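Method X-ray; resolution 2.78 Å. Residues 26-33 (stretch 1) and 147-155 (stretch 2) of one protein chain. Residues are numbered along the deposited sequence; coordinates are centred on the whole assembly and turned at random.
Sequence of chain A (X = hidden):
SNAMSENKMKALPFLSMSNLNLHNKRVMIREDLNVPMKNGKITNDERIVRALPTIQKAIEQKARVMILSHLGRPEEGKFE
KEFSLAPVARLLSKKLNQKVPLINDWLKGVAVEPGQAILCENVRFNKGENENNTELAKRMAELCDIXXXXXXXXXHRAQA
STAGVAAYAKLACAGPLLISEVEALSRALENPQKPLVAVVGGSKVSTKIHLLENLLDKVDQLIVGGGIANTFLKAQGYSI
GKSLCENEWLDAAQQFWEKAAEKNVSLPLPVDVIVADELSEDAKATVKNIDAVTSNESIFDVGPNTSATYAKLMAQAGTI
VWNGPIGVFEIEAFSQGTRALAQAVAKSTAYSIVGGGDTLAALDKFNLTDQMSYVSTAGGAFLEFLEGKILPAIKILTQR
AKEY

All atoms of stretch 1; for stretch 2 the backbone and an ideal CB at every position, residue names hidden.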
ATOM      1  N   ARG A  26      10.420  -6.108 -28.564  1.00 67.48           N
ATOM      2  CA  ARG A  26      10.254  -4.782 -27.976  1.00 62.91           C
ATOM      3  C   ARG A  26       9.391  -4.938 -26.744  1.00 59.22           C
ATOM      4  O   ARG A  26       8.250  -5.388 -26.849  1.00 59.40           O
ATOM      5  CB  ARG A  26       9.576  -3.827 -28.951  1.00 62.86           C
ATOM      6  CG  ARG A  26      10.401  -3.496 -30.187  1.00 66.65           C
ATOM      7  CD  ARG A  26       9.612  -2.587 -31.100  1.00 67.15           C
ATOM      8  NE  ARG A  26       8.538  -3.304 -31.791  1.00 70.41           N
ATOM      9  CZ  ARG A  26       7.371  -2.771 -32.167  1.00 70.17           C
ATOM     10  NH1 ARG A  26       7.073  -1.497 -31.910  1.00 66.84           N
ATOM     11  NH2 ARG A  26       6.479  -3.527 -32.803  1.00 73.25           N
ATOM     12  N   VAL A  27       9.943  -4.582 -25.586  1.00 56.52           N
ATOM     13  CA  VAL A  27       9.281  -4.813 -24.306  1.00 53.59           C
ATOM     14  C   VAL A  27       9.106  -3.506 -23.580  1.00 49.46           C
ATOM     15  O   VAL A  27      10.071  -2.791 -23.325  1.00 48.80           O
ATOM     16  CB  VAL A  27      10.081  -5.780 -23.407  1.00 55.02           C
ATOM     17  CG1 VAL A  27       9.409  -5.919 -22.047  1.00 51.42           C
ATOM     18  CG2 VAL A  27      10.223  -7.145 -24.084  1.00 59.30           C
ATOM     19  N   MET A  28       7.859  -3.227 -23.229  1.00 47.40           N
ATOM     20  CA  MET A  28       7.477  -1.988 -22.579  1.00 43.80           C
ATOM     21  C   MET A  28       7.148  -2.292 -21.113  1.00 41.71           C
ATOM     22  O   MET A  28       6.133  -2.929 -20.817  1.00 41.89           O
ATOM     23  CB  MET A  28       6.274  -1.402 -23.316  1.00 43.38           C
ATOM     24  CG  MET A  28       6.179   0.105 -23.277  1.00 41.84           C
ATOM     25  SD  MET A  28       4.846   0.707 -24.331  1.00 44.28           S
ATOM     26  CE  MET A  28       5.694   2.048 -25.168  1.00 43.83           C
ATOM     27  N   ILE A  29       8.029  -1.865 -20.210  1.00 40.35           N
ATOM     28  CA  ILE A  29       7.875  -2.113 -18.778  1.00 38.74           C
ATOM     29  C   ILE A  29       7.404  -0.852 -18.053  1.00 35.40           C
ATOM     30  O   ILE A  29       8.135   0.128 -17.981  1.00 34.24           O
ATOM     31  CB  ILE A  29       9.205  -2.568 -18.143  1.00 40.23           C
ATOM     32  CG1 ILE A  29       9.758  -3.790 -18.869  1.00 43.52           C
ATOM     33  CG2 ILE A  29       9.022  -2.892 -16.666  1.00 39.38           C
ATOM     34  CD1 ILE A  29      11.167  -4.123 -18.441  1.00 44.82           C
ATOM     35  N   ARG A  30       6.193  -0.895 -17.504  1.00 34.14           N
ATOM     36  CA  ARG A  30       5.680   0.193 -16.677  1.00 31.37           C
ATOM     37  C   ARG A  30       6.173   0.003 -15.249  1.00 31.32           C
ATOM     38  O   ARG A  30       5.821  -0.973 -14.567  1.00 32.19           O
ATOM     39  CB  ARG A  30       4.151   0.228 -16.708  1.00 30.67           C
ATOM     40  CG  ARG A  30       3.505   1.351 -15.851  1.00 28.55           C
ATOM     41  CD  ARG A  30       3.644   2.705 -16.480  1.00 27.54           C
ATOM     42  NE  ARG A  30       2.772   3.704 -15.865  1.00 25.40           N
ATOM     43  CZ  ARG A  30       3.046   4.380 -14.751  1.00 24.06           C
ATOM     44  NH1 ARG A  30       4.171   4.172 -14.085  1.00 24.99           N
ATOM     45  NH2 ARG A  30       2.166   5.255 -14.283  1.00 22.96           N
ATOM     46  N   GLU A  31       6.969   0.960 -14.792  1.00 30.46           N
ATOM     47  CA  GLU A  31       7.528   0.935 -13.451  1.00 30.79           C
ATOM     48  C   GLU A  31       7.096   2.185 -12.662  1.00 28.61           C
ATOM     49  O   GLU A  31       6.586   3.153 -13.230  1.00 26.74           O
ATOM     50  CB  GLU A  31       9.048   0.866 -13.532  1.00 32.71           C
ATOM     51  CG  GLU A  31       9.595  -0.354 -14.271  1.00 35.72           C
ATOM     52  CD  GLU A  31       9.669  -1.597 -13.413  1.00 38.80           C
ATOM     53  OE1 GLU A  31       9.374  -1.505 -12.208  1.00 37.85           O
ATOM     54  OE2 GLU A  31      10.033  -2.676 -13.953  1.00 42.76           O
ATOM     55  N   ASP A  32       7.282   2.117 -11.343  1.00 29.11           N
ATOM     56  CA  ASP A  32       7.056   3.224 -10.419  1.00 27.92           C
ATOM     57  C   ASP A  32       8.440   3.729 -10.029  1.00 28.76           C
ATOM     58  O   ASP A  32       9.037   3.280  -9.071  1.00 30.88           O
ATOM     59  CB  ASP A  32       6.245   2.756  -9.201  1.00 28.37           C
ATOM     60  CG  ASP A  32       5.936   3.883  -8.210  1.00 29.64           C
ATOM     61  OD1 ASP A  32       6.302   5.058  -8.440  1.00 29.58           O
ATOM     62  OD2 ASP A  32       5.309   3.599  -7.164  1.00 33.23           O
ATOM     63  N   LEU A  33       8.950   4.648 -10.829  1.00 28.15           N
ATOM     64  CA  LEU A  33      10.235   5.315 -10.581  1.00 29.23           C
ATOM     65  C   LEU A  33      10.008   6.745 -10.065  1.00 27.98           C
ATOM     66  O   LEU A  33      10.885   7.583 -10.189  1.00 28.52           O
ATOM     67  CB  LEU A  33      11.047   5.345 -11.885  1.00 29.83           C
ATOM     68  CG  LEU A  33      11.055   4.028 -12.678  1.00 30.94           C
ATOM     69  CD1 LEU A  33      12.008   4.114 -13.878  1.00 31.80           C
ATOM     70  CD2 LEU A  33      11.411   2.838 -11.785  1.00 32.05           C
ATOM     71  N   UNK A 147       3.744  -5.871 -23.368  1.00 50.62           N
ATOM     72  CA  UNK A 147       3.624  -4.900 -22.281  1.00 46.52           C
ATOM     73  C   UNK A 147       3.710  -5.609 -20.942  1.00 45.81           C
ATOM     74  O   UNK A 147       3.017  -6.600 -20.724  1.00 47.79           O
ATOM     75  CB  UNK A 147       2.313  -4.119 -22.388  1.00 46.52           C
ATOM     76  N   UNK A 148       4.549  -5.083 -20.050  1.00 43.41           N
ATOM     77  CA  UNK A 148       4.730  -5.640 -18.718  1.00 42.93           C
ATOM     78  C   UNK A 148       4.316  -4.610 -17.664  1.00 39.38           C
ATOM     79  O   UNK A 148       5.031  -3.627 -17.448  1.00 37.38           O
ATOM     80  CB  UNK A 148       6.182  -6.076 -18.508  1.00 42.93           C
ATOM     81  N   UNK A 149       3.157  -4.826 -17.036  1.00 38.70           N
ATOM     82  CA  UNK A 149       2.716  -3.994 -15.922  1.00 35.95           C
ATOM     83  C   UNK A 149       3.423  -4.451 -14.669  1.00 36.31           C
ATOM     84  O   UNK A 149       3.044  -5.453 -14.068  1.00 38.36           O
ATOM     85  CB  UNK A 149       1.198  -4.055 -15.744  1.00 35.95           C
ATOM     86  N   UNK A 150       4.437  -3.692 -14.271  1.00 35.23           N
ATOM     87  CA  UNK A 150       5.240  -3.996 -13.101  1.00 36.20           C
ATOM     88  C   UNK A 150       5.121  -2.866 -12.075  1.00 34.37           C
ATOM     89  O   UNK A 150       6.095  -2.560 -11.393  1.00 34.67           O
ATOM     90  CB  UNK A 150       6.702  -4.217 -13.496  1.00 36.20           C
ATOM     91  N   UNK A 151       3.927  -2.268 -11.958  1.00 33.18           N
ATOM     92  CA  UNK A 151       3.721  -1.058 -11.136  1.00 31.39           C
ATOM     93  C   UNK A 151       2.462  -1.086 -10.228  1.00 31.57           C
ATOM     94  O   UNK A 151       1.512  -0.304 -10.425  1.00 30.04           O
ATOM     95  CB  UNK A 151       3.630   0.155 -12.064  1.00 31.39           C
ATOM     96  N   UNK A 152       2.473  -1.963  -9.219  1.00 33.33           N
ATOM     97  CA  UNK A 152       1.322  -2.129  -8.320  1.00 33.96           C
ATOM     98  C   UNK A 152       0.885  -0.824  -7.630  1.00 32.60           C
ATOM     99  O   UNK A 152      -0.313  -0.610  -7.410  1.00 33.12           O
ATOM    100  CB  UNK A 152       1.658  -3.174  -7.254  1.00 33.96           C
ATOM    101  N   UNK A 153       1.833   0.040  -7.274  1.00 31.24           N
ATOM    102  CA  UNK A 153       1.489   1.328  -6.648  1.00 29.90           C
ATOM    103  C   UNK A 153       0.627   2.238  -7.535  1.00 27.91           C
ATOM    104  O   UNK A 153       0.075   3.228  -7.055  1.00 27.34           O
ATOM    105  CB  UNK A 153       2.774   2.069  -6.273  1.00 29.90           C
ATOM    106  N   UNK A 154       0.519   1.896  -8.817  1.00 27.31           N
ATOM    107  CA  UNK A 154      -0.268   2.654  -9.789  1.00 25.94           C
ATOM    108  C   UNK A 154      -1.520   1.896 -10.280  1.00 27.20           C
ATOM    109  O   UNK A 154      -2.410   2.507 -10.889  1.00 26.79           O
ATOM    110  CB  UNK A 154       0.615   3.013 -10.986  1.00 25.94           C
ATOM    111  N   UNK A 155      -1.588   0.588 -10.003  1.00 28.71           N
ATOM    112  CA  UNK A 155      -2.616  -0.303 -10.562  1.00 30.71           C
ATOM    113  C   UNK A 155      -4.061   0.007 -10.185  1.00 31.65           C
ATOM    114  O   UNK A 155      -4.989  -0.522 -10.833  1.00 32.77           O
ATOM    115  CB  UNK A 155      -2.310  -1.738 -10.128  1.00 30.71           C
TER

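Position 147 lies in extended conformation, level with Met28 in parallel register. Its CB points to the sheet face that carries Met28 and Arg30. The chain of Arg30 lies further along the same face. A long aliphatic or aromatic side chain would suit. The residue is Phe147. Its ring runs along the neighbouring strand: CD1 is 3.3 Å from Met28 O and CZ is 3.8 Å from Arg30 CB.

Position 148 pairs with Ile29, and its CB points to the other face. Its backbone is held at both its N and its O: 148 N donates to Met28 O (2.8 Å), and Arg30 N donates to 148 O (3.0 Å). The ideal CB is 4.3 Å from Ile29 CG1 and 4.8 Å from Val27 CG1. Valine, isoleucine or leucine would fit this apolar patch. The residue is Val148, whose CG2 packs 3.8 Å from Val27 CG1.

Position 149 returns to the face of Arg30. The ideal CB is 5.3 Å from Arg30 CB, so a longer side chain would be needed to make close contact; many types are possible. The residue is Met149. Its SD reaches 3.9 Å from Arg30 CG.

At position 150 the backbone N donates to Arg30 O (3.1 Å). The CB points toward stretch 1, 3.7 Å from Glu31 OE2. A donor such as lysine, asparagine or serine would be the obvious guess beside a carboxylate. The residue is Asp150, another acid. Its OD2 lies 2.6 Å from Glu31 OE2.

Position 151 has phi/psi of -135/68. Its CB points toward stretch 1, 3.5 Å from Arg30 O and 4.2 Å from Asp32 N. This closeness favours a small residue. It is Ala151, whose CB also lies 4.0 Å from Arg30 CG.

Position 152 points away and meets nothing of stretch 1, so the choice is open. It is Phe152.

Position 153 points toward Asp32, with the ideal CB a tight 3.1 Å from Asp32 OD2. Alanine, glycine or serine would be reasonable. It is Ala153.

Position 154 points toward the guanidinium of Arg30, its ideal CB 4.3 Å from Arg30 NH2. A small or medium polar side chain would suit. It is Thr154. OG1 lies over one face of the guanidinium and donates to Ala151 O (2.6 Å), while CG2 is 4.1 Å from Arg30 NH2.

Position 155 is out of reach and unconstrained by stretch 1. It is Ala155.

Stretch 2 147-155: FVMDAFATA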
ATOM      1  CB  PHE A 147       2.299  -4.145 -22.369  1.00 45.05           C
ATOM      2  CG  PHE A 147       2.082  -3.167 -21.243  1.00 41.37           C
ATOM      3  CD1 PHE A 147       2.976  -2.128 -21.030  1.00 38.92           C
ATOM      4  CD2 PHE A 147       0.989  -3.287 -20.393  1.00 40.90           C
ATOM      5  CE1 PHE A 147       2.789  -1.222 -20.012  1.00 35.22           C
ATOM      6  CE2 PHE A 147       0.798  -2.388 -19.361  1.00 37.42           C
ATOM      7  CZ  PHE A 147       1.701  -1.349 -19.173  1.00 35.09           C
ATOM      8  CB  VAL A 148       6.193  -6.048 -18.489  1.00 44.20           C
ATOM      9  CG1 VAL A 148       6.343  -6.750 -17.162  1.00 44.88           C
ATOM     10  CG2 VAL A 148       6.652  -6.948 -19.593  1.00 47.91           C
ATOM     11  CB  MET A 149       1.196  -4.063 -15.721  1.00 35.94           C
ATOM     12  CG  MET A 149       0.652  -3.199 -14.556  1.00 33.90           C
ATOM     13  SD  MET A 149       1.364  -1.543 -14.476  1.00 29.41           S
ATOM     14  CE  MET A 149       0.103  -0.652 -13.579  1.00 28.25           C
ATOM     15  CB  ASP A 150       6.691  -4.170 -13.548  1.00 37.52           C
ATOM     16  CG  ASP A 150       7.575  -4.791 -12.489  1.00 40.03           C
ATOM     17  OD1 ASP A 150       7.152  -5.786 -11.845  1.00 42.37           O
ATOM     18  OD2 ASP A 150       8.713  -4.288 -12.316  1.00 40.37           O
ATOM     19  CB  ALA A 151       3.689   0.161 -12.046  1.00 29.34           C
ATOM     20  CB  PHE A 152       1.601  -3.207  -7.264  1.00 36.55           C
ATOM     21  CG  PHE A 152       0.417  -3.518  -6.373  1.00 37.55           C
ATOM     22  CD1 PHE A 152      -0.521  -4.471  -6.751  1.00 39.29           C
ATOM     23  CD2 PHE A 152       0.244  -2.868  -5.166  1.00 36.98           C
ATOM     24  CE1 PHE A 152      -1.615  -4.764  -5.945  1.00 40.45           C
ATOM     25  CE2 PHE A 152      -0.840  -3.160  -4.357  1.00 38.97           C
ATOM     26  CZ  PHE A 152      -1.774  -4.108  -4.749  1.00 40.34           C
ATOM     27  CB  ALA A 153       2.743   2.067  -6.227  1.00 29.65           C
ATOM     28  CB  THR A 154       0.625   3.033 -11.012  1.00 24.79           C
ATOM     29  OG1 THR A 154       0.961   1.865 -11.774  1.00 25.93           O
ATOM     30  CG2 THR A 154       1.919   3.680 -10.551  1.00 24.10           C
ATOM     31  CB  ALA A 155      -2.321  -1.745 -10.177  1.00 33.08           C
TER
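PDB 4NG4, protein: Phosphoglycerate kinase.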